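Local coordinates for galactose mutarotase related enzyme (Lactobacillus acidophilus, PDB 3DCD), which is of unconfirmed function but probably binds carbohydrate and may act as a sugar isomerase, at residues G74-E82 with L94-Y105. Numbering follows the deposited sequence.
Sequences GFARNADFE and LLKDNEETRKVY
Glu82 and Leu94 form an antiparallel hydrogen-bonded pair, Glu82 N to Leu94 O and Leu94 N to Glu82 O both spanning 2.7 Å; the chains stay close through Phe81 and Leu95 and then part, Phe75 CA lying 7.6 Å from Thr101 CA. Mainly apolar contacts bridge the widening interval. Next to the pair, Leu95 lays its CB over one face of the Phe81 ring, a CH-pi contact 3.7 Å from the centroid and 21° off the normal. Leu95 CG stands anti to the backbone N (chi1 174°), and the two methyls reach the loop: Leu95 CD2 lies 3.8 Å from Ala79 CB and also meets Phe75 CE1, while Leu95 CD1 approaches Asp80 O. Because Phe81 also packs on Phe111 and Val113 of strand 109-118, an alanine here would probably leave a gap among the side chains of Leu95, Phe111 and Val113. Farther along, Phe75 projects its ring against the short, weakly bonded helix around 99-104. Thr101 CG2 sits above one face, 3.9 Å from the centroid; Tyr105 CB meets the edge in the ring plane, 3.8 Å from Phe75 CE2, and Val104 CG2 comes in obliquely at Phe75 CD2. Thr101 presents this methyl while its hydroxyl serves the capping box: Asn98 N donates to Thr101 OG1, and Thr101 N returns a bond to Asn98 OD1 (2.8 Å). Tyr105 OH is hydrogen-bonded to Ile137 O of strand 136-147. The example illustrates how a beta hairpin (strands 82-87 and 90-96) at the margin of a large antiparallel sheet is joined to its flanking loop and helix, within a beta-rich fold consistent with the galactose mutarotase superfamily.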
ATOM      1  N   GLY A  74       9.455   5.722  -4.329  1.00 17.28           N
ATOM      2  CA  GLY A  74       9.808   5.635  -5.738  1.00 16.74           C
ATOM      3  C   GLY A  74       9.027   6.548  -6.653  1.00 17.29           C
ATOM      4  O   GLY A  74       8.525   7.604  -6.233  1.00 17.33           O
ATOM      5  N   PHE A  75       8.930   6.143  -7.915  1.00 16.68           N
ATOM      6  CA  PHE A  75       8.342   7.021  -8.935  1.00 16.26           C
ATOM      7  C   PHE A  75       6.970   6.593  -9.462  1.00 16.13           C
ATOM      8  O   PHE A  75       6.332   7.370 -10.182  1.00 16.59           O
ATOM      9  CB  PHE A  75       9.313   7.241 -10.118  1.00 15.78           C
ATOM     10  CG  PHE A  75       9.822   5.959 -10.749  1.00 15.80           C
ATOM     11  CD1 PHE A  75       8.959   5.118 -11.461  1.00 16.71           C
ATOM     12  CD2 PHE A  75      11.168   5.592 -10.627  1.00 14.85           C
ATOM     13  CE1 PHE A  75       9.415   3.931 -12.038  1.00 14.89           C
ATOM     14  CE2 PHE A  75      11.635   4.407 -11.206  1.00 15.53           C
ATOM     15  CZ  PHE A  75      10.755   3.572 -11.903  1.00 15.97           C
ATOM     16  N   ALA A  76       6.506   5.385  -9.129  1.00 15.95           N
ATOM     17  CA  ALA A  76       5.242   4.878  -9.723  1.00 16.31           C
ATOM     18  C   ALA A  76       4.062   5.845  -9.565  1.00 16.40           C
ATOM     19  O   ALA A  76       3.277   6.042 -10.495  1.00 16.13           O
ATOM     20  CB  ALA A  76       4.872   3.487  -9.164  1.00 15.94           C
ATOM     21  N   ARG A  77       3.947   6.454  -8.394  1.00 16.41           N
ATOM     22  CA  ARG A  77       2.768   7.254  -8.079  1.00 17.55           C
ATOM     23  C   ARG A  77       2.679   8.568  -8.857  1.00 18.10           C
ATOM     24  O   ARG A  77       1.617   9.189  -8.906  1.00 18.29           O
ATOM     25  CB  ARG A  77       2.669   7.495  -6.571  1.00 18.27           C
ATOM     26  CG  ARG A  77       3.670   8.452  -5.998  1.00 20.11           C
ATOM     27  CD  ARG A  77       3.505   8.414  -4.487  1.00 26.03           C
ATOM     28  NE  ARG A  77       4.275   9.444  -3.812  1.00 27.92           N
ATOM     29  CZ  ARG A  77       5.590   9.407  -3.672  1.00 30.52           C
ATOM     30  NH1 ARG A  77       6.288   8.394  -4.180  1.00 30.89           N
ATOM     31  NH2 ARG A  77       6.205  10.388  -3.032  1.00 30.50           N
ATOM     32  N   ASN A  78       3.795   8.964  -9.470  1.00 17.69           N
ATOM     33  CA  ASN A  78       3.880  10.173 -10.289  1.00 18.49           C
ATOM     34  C   ASN A  78       3.940   9.861 -11.777  1.00 18.04           C
ATOM     35  O   ASN A  78       4.078  10.761 -12.595  1.00 18.75           O
ATOM     36  CB  ASN A  78       5.120  10.978  -9.882  1.00 19.17           C
ATOM     37  CG  ASN A  78       5.028  11.495  -8.467  1.00 21.12           C
ATOM     38  OD1 ASN A  78       3.950  11.814  -8.003  1.00 22.27           O
ATOM     39  ND2 ASN A  78       6.169  11.588  -7.774  1.00 23.11           N
ATOM     40  N   ALA A  79       3.826   8.578 -12.123  1.00 17.63           N
ATOM     41  CA  ALA A  79       3.964   8.129 -13.513  1.00 17.23           C
ATOM     42  C   ALA A  79       2.614   7.872 -14.132  1.00 16.98           C
ATOM     43  O   ALA A  79       1.686   7.486 -13.443  1.00 16.75           O
ATOM     44  CB  ALA A  79       4.824   6.858 -13.591  1.00 17.11           C
ATOM     45  N   ASP A  80       2.511   8.073 -15.438  1.00 16.95           N
ATOM     46  CA  ASP A  80       1.279   7.765 -16.138  1.00 17.22           C
ATOM     47  C   ASP A  80       1.456   6.396 -16.776  1.00 17.48           C
ATOM     48  O   ASP A  80       2.419   6.179 -17.520  1.00 17.34           O
ATOM     49  CB  ASP A  80       0.984   8.833 -17.191  1.00 17.47           C
ATOM     50  CG  ASP A  80       0.735  10.180 -16.569  1.00 18.51           C
ATOM     51  OD1 ASP A  80      -0.079  10.255 -15.625  1.00 18.39           O
ATOM     52  OD2 ASP A  80       1.381  11.159 -16.994  1.00 20.99           O
ATOM     53  N   PHE A  81       0.537   5.486 -16.442  1.00 16.68           N
ATOM     54  CA  PHE A  81       0.533   4.114 -16.930  1.00 16.82           C
ATOM     55  C   PHE A  81      -0.335   4.017 -18.170  1.00 16.90           C
ATOM     56  O   PHE A  81      -1.269   4.799 -18.336  1.00 16.29           O
ATOM     57  CB  PHE A  81      -0.101   3.200 -15.878  1.00 16.50           C
ATOM     58  CG  PHE A  81       0.774   2.911 -14.680  1.00 15.62           C
ATOM     59  CD1 PHE A  81       1.151   3.927 -13.801  1.00 14.45           C
ATOM     60  CD2 PHE A  81       1.161   1.608 -14.399  1.00 15.57           C
ATOM     61  CE1 PHE A  81       1.937   3.662 -12.687  1.00 15.46           C
ATOM     62  CE2 PHE A  81       1.944   1.315 -13.278  1.00 16.32           C
ATOM     63  CZ  PHE A  81       2.332   2.347 -12.411  1.00 17.45           C
ATOM     64  N   GLU A  82      -0.035   3.039 -19.020  1.00 18.09           N
ATOM     65  CA  GLU A  82      -0.906   2.659 -20.131  1.00 18.95           C
ATOM     66  C   GLU A  82      -1.985   1.693 -19.645  1.00 18.55           C
ATOM     67  O   GLU A  82      -1.745   0.896 -18.726  1.00 18.75           O
ATOM     68  CB  GLU A  82      -0.108   1.991 -21.255  1.00 20.12           C
ATOM     69  CG  GLU A  82       1.008   2.864 -21.905  1.00 26.36           C
ATOM     70  CD  GLU A  82       0.529   4.228 -22.417  1.00 32.88           C
ATOM     71  OE1 GLU A  82      -0.358   4.281 -23.300  1.00 35.89           O
ATOM     72  OE2 GLU A  82       1.071   5.258 -21.947  1.00 37.76           O
ATOM     73  N   LEU A  94      -0.057  -0.666 -17.223  1.00 14.74           N
ATOM     74  CA  LEU A  94       1.294  -1.022 -17.542  1.00 14.62           C
ATOM     75  C   LEU A  94       2.181   0.213 -17.588  1.00 14.62           C
ATOM     76  O   LEU A  94       1.853   1.222 -18.229  1.00 13.65           O
ATOM     77  CB  LEU A  94       1.329  -1.733 -18.893  1.00 14.03           C
ATOM     78  CG  LEU A  94       2.668  -2.025 -19.567  1.00 15.50           C
ATOM     79  CD1 LEU A  94       3.574  -2.921 -18.750  1.00 14.91           C
ATOM     80  CD2 LEU A  94       2.419  -2.611 -20.991  1.00 14.74           C
ATOM     81  N   LEU A  95       3.314   0.099 -16.913  1.00 15.23           N
ATOM     82  CA  LEU A  95       4.367   1.106 -16.974  1.00 15.32           C
ATOM     83  C   LEU A  95       5.690   0.436 -17.350  1.00 15.64           C
ATOM     84  O   LEU A  95       6.089  -0.559 -16.734  1.00 15.39           O
ATOM     85  CB  LEU A  95       4.504   1.834 -15.631  1.00 15.60           C
ATOM     86  CG  LEU A  95       5.667   2.840 -15.480  1.00 14.85           C
ATOM     87  CD1 LEU A  95       5.452   4.082 -16.378  1.00 16.67           C
ATOM     88  CD2 LEU A  95       5.882   3.234 -14.013  1.00 15.72           C
ATOM     89  N   LYS A  96       6.349   0.990 -18.369  1.00 16.20           N
ATOM     90  CA  LYS A  96       7.679   0.557 -18.752  1.00 17.05           C
ATOM     91  C   LYS A  96       8.680   1.636 -18.365  1.00 16.86           C
ATOM     92  O   LYS A  96       8.317   2.801 -18.163  1.00 16.31           O
ATOM     93  CB  LYS A  96       7.759   0.311 -20.259  1.00 17.37           C
ATOM     94  CG  LYS A  96       6.889  -0.840 -20.759  1.00 18.65           C
ATOM     95  CD  LYS A  96       6.910  -0.947 -22.270  1.00 18.73           C
ATOM     96  CE  LYS A  96       5.992  -2.071 -22.702  1.00 23.26           C
ATOM     97  NZ  LYS A  96       5.949  -2.249 -24.173  1.00 24.00           N
ATOM     98  N   ASP A  97       9.944   1.239 -18.272  1.00 16.70           N
ATOM     99  CA  ASP A  97      11.031   2.189 -18.100  1.00 16.85           C
ATOM    100  C   ASP A  97      11.055   3.172 -19.261  1.00 17.10           C
ATOM    101  O   ASP A  97      10.674   2.845 -20.388  1.00 16.88           O
ATOM    102  CB  ASP A  97      12.379   1.469 -17.977  1.00 16.93           C
ATOM    103  CG  ASP A  97      12.751   0.691 -19.244  1.00 17.46           C
ATOM    104  OD1 ASP A  97      13.556   1.207 -20.036  1.00 19.25           O
ATOM    105  OD2 ASP A  97      12.245  -0.435 -19.442  1.00 17.69           O
ATOM    106  N   ASN A  98      11.468   4.394 -18.975  1.00 17.43           N
ATOM    107  CA  ASN A  98      11.648   5.397 -20.020  1.00 18.13           C
ATOM    108  C   ASN A  98      12.921   6.168 -19.716  1.00 18.17           C
ATOM    109  O   ASN A  98      13.606   5.867 -18.726  1.00 17.04           O
ATOM    110  CB  ASN A  98      10.425   6.334 -20.107  1.00 18.66           C
ATOM    111  CG  ASN A  98      10.027   6.908 -18.751  1.00 20.28           C
ATOM    112  OD1 ASN A  98      10.844   7.497 -18.058  1.00 21.36           O
ATOM    113  ND2 ASN A  98       8.769   6.716 -18.362  1.00 23.61           N
ATOM    114  N   GLU A  99      13.227   7.168 -20.547  1.00 18.35           N
ATOM    115  CA  GLU A  99      14.430   7.979 -20.368  1.00 19.99           C
ATOM    116  C   GLU A  99      14.533   8.562 -18.956  1.00 19.37           C
ATOM    117  O   GLU A  99      15.615   8.541 -18.355  1.00 19.72           O
ATOM    118  CB  GLU A  99      14.509   9.090 -21.427  1.00 19.77           C
ATOM    119  CG  GLU A  99      15.897   9.684 -21.568  1.00 22.49           C
ATOM    120  CD  GLU A  99      16.074  10.563 -22.800  1.00 22.39           C
ATOM    121  OE1 GLU A  99      15.086  10.883 -23.501  1.00 27.02           O
ATOM    122  OE2 GLU A  99      17.226  10.936 -23.072  1.00 27.19           O
ATOM    123  N   GLU A 100      13.402   9.026 -18.423  1.00 19.48           N
ATOM    124  CA  GLU A 100      13.342   9.630 -17.089  1.00 19.76           C
ATOM    125  C   GLU A 100      13.515   8.628 -15.946  1.00 19.03           C
ATOM    126  O   GLU A 100      14.273   8.884 -15.003  1.00 18.81           O
ATOM    127  CB  GLU A 100      12.036  10.404 -16.897  1.00 20.13           C
ATOM    128  CG  GLU A 100      11.978  11.712 -17.659  1.00 23.44           C
ATOM    129  CD  GLU A 100      13.201  12.574 -17.388  1.00 26.97           C
ATOM    130  OE1 GLU A 100      13.416  12.949 -16.215  1.00 29.60           O
ATOM    131  OE2 GLU A 100      13.953  12.858 -18.342  1.00 29.06           O
ATOM    132  N   THR A 101      12.810   7.499 -15.995  1.00 18.27           N
ATOM    133  CA  THR A 101      12.970   6.515 -14.915  1.00 17.12           C
ATOM    134  C   THR A 101      14.389   5.970 -14.878  1.00 16.66           C
ATOM    135  O   THR A 101      14.939   5.721 -13.790  1.00 16.14           O
ATOM    136  CB  THR A 101      11.980   5.339 -15.001  1.00 17.57           C
ATOM    137  OG1 THR A 101      12.292   4.535 -16.142  1.00 17.16           O
ATOM    138  CG2 THR A 101      10.532   5.829 -15.061  1.00 17.55           C
ATOM    139  N   ARG A 102      14.990   5.795 -16.056  1.00 15.85           N
ATOM    140  CA  ARG A 102      16.337   5.236 -16.153  1.00 16.16           C
ATOM    141  C   ARG A 102      17.403   6.134 -15.515  1.00 16.19           C
ATOM    142  O   ARG A 102      18.450   5.645 -15.076  1.00 16.35           O
ATOM    143  CB  ARG A 102      16.682   4.858 -17.597  1.00 16.41           C
ATOM    144  CG  ARG A 102      15.978   3.559 -18.046  1.00 16.12           C
ATOM    145  CD  ARG A 102      16.523   3.018 -19.374  1.00 16.40           C
ATOM    146  NE  ARG A 102      16.447   3.995 -20.457  1.00 16.29           N
ATOM    147  CZ  ARG A 102      15.388   4.172 -21.245  1.00 17.55           C
ATOM    148  NH1 ARG A 102      14.301   3.435 -21.086  1.00 17.85           N
ATOM    149  NH2 ARG A 102      15.411   5.092 -22.196  1.00 18.74           N
ATOM    150  N   LYS A 103      17.104   7.434 -15.417  1.00 15.80           N
ATOM    151  CA  LYS A 103      17.992   8.413 -14.776  1.00 15.54           C
ATOM    152  C   LYS A 103      18.131   8.216 -13.262  1.00 14.99           C
ATOM    153  O   LYS A 103      19.175   8.543 -12.676  1.00 14.60           O
ATOM    154  CB  LYS A 103      17.469   9.829 -15.029  1.00 16.06           C
ATOM    155  CG  LYS A 103      17.674  10.355 -16.450  1.00 17.49           C
ATOM    156  CD  LYS A 103      17.066  11.745 -16.536  1.00 19.14           C
ATOM    157  CE  LYS A 103      17.294  12.394 -17.875  1.00 20.14           C
ATOM    158  NZ  LYS A 103      16.508  13.654 -17.936  1.00 20.03           N
ATOM    159  N   VAL A 104      17.075   7.702 -12.641  1.00 14.57           N
ATOM    160  CA  VAL A 104      17.013   7.539 -11.187  1.00 14.62           C
ATOM    161  C   VAL A 104      17.001   6.063 -10.792  1.00 14.79           C
ATOM    162  O   VAL A 104      17.036   5.729  -9.608  1.00 14.51           O
ATOM    163  CB  VAL A 104      15.756   8.261 -10.570  1.00 14.00           C
ATOM    164  CG1 VAL A 104      15.762   9.745 -10.903  1.00 15.78           C
ATOM    165  CG2 VAL A 104      14.453   7.623 -11.052  1.00 13.96           C
ATOM    166  N   TYR A 105      16.948   5.186 -11.795  1.00 15.12           N
ATOM    167  CA  TYR A 105      16.753   3.758 -11.556  1.00 15.63           C
ATOM    168  C   TYR A 105      17.217   2.985 -12.808  1.00 16.22           C
ATOM    169  O   TYR A 105      16.488   2.907 -13.809  1.00 15.76           O
ATOM    170  CB  TYR A 105      15.279   3.493 -11.210  1.00 16.17           C
ATOM    171  CG  TYR A 105      15.003   2.064 -10.774  1.00 15.89           C
ATOM    172  CD1 TYR A 105      15.495   1.578  -9.561  1.00 15.35           C
ATOM    173  CD2 TYR A 105      14.257   1.203 -11.586  1.00 14.71           C
ATOM    174  CE1 TYR A 105      15.260   0.255  -9.165  1.00 15.58           C
ATOM    175  CE2 TYR A 105      14.024  -0.121 -11.202  1.00 16.27           C
ATOM    176  CZ  TYR A 105      14.525  -0.583  -9.991  1.00 16.03           C
ATOM    177  OH  TYR A 105      14.302  -1.898  -9.599  1.00 16.73           O
TER